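Local coordinates for protein amphiphysin (Drosophila melanogaster, PDB 1URU) that senses membrane curvature through its BAR domain, a coiled-coil dimer that probably binds curved membranes during endocytosis, at the interface of chains A and B. Coordinates in Å, arbitrary orientation; residue numbers count along the deposited sequence, not the author numbering. Chains: chain A/B, Amphiphysin.

The interface of chains A and B. Residues chain A 74, 77-78, 222, 226; chain B 63, 212, 215, 219.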
# COMPACT_ATOMS: atom_id res chain seq x y z
N SER A 74 -6.92 -3.54 -2.63
CA SER A 74 -7.61 -4.49 -1.77
C SER A 74 -9.07 -4.64 -2.20
O SER A 74 -9.69 -5.70 -2.02
CB SER A 74 -7.53 -4.01 -0.32
OG SER A 74 -8.24 -4.87 0.57
N LEU A 77 -9.35 -6.53 -5.54
CA LEU A 77 -9.03 -7.93 -5.26
C LEU A 77 -10.18 -8.58 -4.57
O LEU A 77 -10.48 -9.72 -4.82
CB LEU A 77 -7.76 -8.10 -4.40
CG LEU A 77 -7.45 -9.50 -3.85
CD1 LEU A 77 -7.22 -10.46 -4.99
CD2 LEU A 77 -6.24 -9.51 -2.94
N MSE A 78 -10.80 -7.87 -3.65
CA MSE A 78 -11.93 -8.43 -2.90
C MSE A 78 -13.15 -8.55 -3.81
O MSE A 78 -13.95 -9.45 -3.65
CB MSE A 78 -12.21 -7.59 -1.66
CG MSE A 78 -11.13 -7.76 -0.61
SE MSE A 78 -10.90 -9.67 0.01
CE MSE A 78 -12.69 -9.90 0.66
N THR A 222 -9.82 -4.49 11.07
CA THR A 222 -9.50 -5.30 9.89
C THR A 222 -9.11 -6.72 10.31
O THR A 222 -9.36 -7.65 9.57
CB THR A 222 -8.36 -4.68 9.03
OG1 THR A 222 -8.72 -3.40 8.52
CG2 THR A 222 -8.16 -5.46 7.78
N TYR A 226 -10.97 -10.32 8.99
CA TYR A 226 -10.26 -11.40 8.34
C TYR A 226 -10.42 -12.73 9.09
O TYR A 226 -10.39 -13.75 8.43
CB TYR A 226 -8.78 -11.05 8.05
CG TYR A 226 -8.58 -10.31 6.74
CD1 TYR A 226 -8.03 -9.02 6.68
CD2 TYR A 226 -8.97 -10.88 5.55
CE1 TYR A 226 -7.87 -8.34 5.46
CE2 TYR A 226 -8.82 -10.23 4.35
CZ TYR A 226 -8.27 -8.97 4.30
OH TYR A 226 -8.16 -8.39 3.07
N TYR B 63 -2.20 -6.40 -5.93
CA TYR B 63 -2.24 -6.27 -4.47
C TYR B 63 -0.86 -6.43 -3.88
O TYR B 63 -0.47 -5.66 -3.01
CB TYR B 63 -3.15 -7.31 -3.89
CG TYR B 63 -3.34 -7.25 -2.39
CD1 TYR B 63 -3.94 -6.15 -1.80
CD2 TYR B 63 -2.95 -8.30 -1.57
CE1 TYR B 63 -4.16 -6.09 -0.43
CE2 TYR B 63 -3.15 -8.25 -0.18
CZ TYR B 63 -3.77 -7.13 0.37
OH TYR B 63 -3.99 -7.06 1.71
N PHE B 212 -6.46 -15.42 3.89
CA PHE B 212 -7.19 -14.74 4.96
C PHE B 212 -6.51 -14.84 6.30
O PHE B 212 -6.60 -13.93 7.10
CB PHE B 212 -8.63 -15.24 5.01
CG PHE B 212 -9.47 -14.78 3.86
CD1 PHE B 212 -10.64 -15.45 3.53
CD2 PHE B 212 -9.08 -13.67 3.08
CE1 PHE B 212 -11.43 -15.02 2.46
CE2 PHE B 212 -9.86 -13.24 2.02
CZ PHE B 212 -11.05 -13.92 1.71
N GLU B 215 -3.45 -12.45 6.25
CA GLU B 215 -3.99 -11.14 6.53
C GLU B 215 -4.30 -11.01 8.02
O GLU B 215 -3.89 -10.07 8.66
CB GLU B 215 -5.25 -10.89 5.71
CG GLU B 215 -5.05 -10.86 4.21
CD GLU B 215 -4.72 -9.48 3.65
OE1 GLU B 215 -4.24 -8.60 4.37
OE2 GLU B 215 -4.95 -9.28 2.45
N HIS B 219 -2.44 -8.32 10.52
CA HIS B 219 -3.21 -7.20 10.99
C HIS B 219 -3.33 -7.20 12.52
O HIS B 219 -3.31 -6.15 13.14
CB HIS B 219 -4.58 -7.18 10.31
CG HIS B 219 -4.56 -6.54 8.96
ND1 HIS B 219 -4.21 -5.22 8.78
CD2 HIS B 219 -4.84 -7.03 7.73
CE1 HIS B 219 -4.27 -4.93 7.49
NE2 HIS B 219 -4.66 -6.00 6.83
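A:Tyr226 and B:Glu215 pack face to face at the centre of this patch of the BAR-domain dimer interface. The helices pack as a coiled-coil bundle that joins two monomers into the curved BAR dimer. The B:Glu215 methylene CB sits over the middle of the A:Tyr226 ring, 3.4 Å from the ring centroid, as a CH-pi contact. The B:Glu215 chain bends at chi2 (-90°). This lays its carboxylate along the same face of the ring, the two planes only 9° apart. The flat carboxylate therefore stacks on the phenol end of the tyrosine. B:Phe212 meets A:Tyr226 differently. It comes in at the ring edge, the two side chains crossing at about a right angle, with B:Phe212 CD2 3.7 Å from A:Tyr226 CE2.

A turn along helix 172-239, B:His219 offers its imidazole face to A:Thr222. The methyl CG2 of A:Thr222 stands over the centre of that ring, 3.7 Å from the centroid. CG2 is anti to the backbone N, while OG1 is anti to the carbonyl carbon (chi1 -62°). The methyl, not the hydroxyl, thus meets the ring face. B:His219 CD2 also touches A:Tyr226 CD1.

Helices 35-84 of the two chains add another apolar contact. A:Leu77 CD2 lies over one face of the B:Tyr63 ring, offset toward its rim, 3.7 Å from B:Tyr63 CG. A:Ser74 packs CB, rather than its hydroxyl, near B:Tyr63 CE1.

Among these residues the packing between chains is by van der Waals and CH-pi contacts. The interface is two-fold symmetric, so the patch recurs with the chains exchanged. At the polar rim, A:Tyr226 OH is 3.4 Å from B:Glu215 OE2, too far to count as a bond. That carboxylate oxygen is held within chain B, where B:Tyr63 OH donates to the syn lone pair of B:Glu215 OE2 at 2.5 Å.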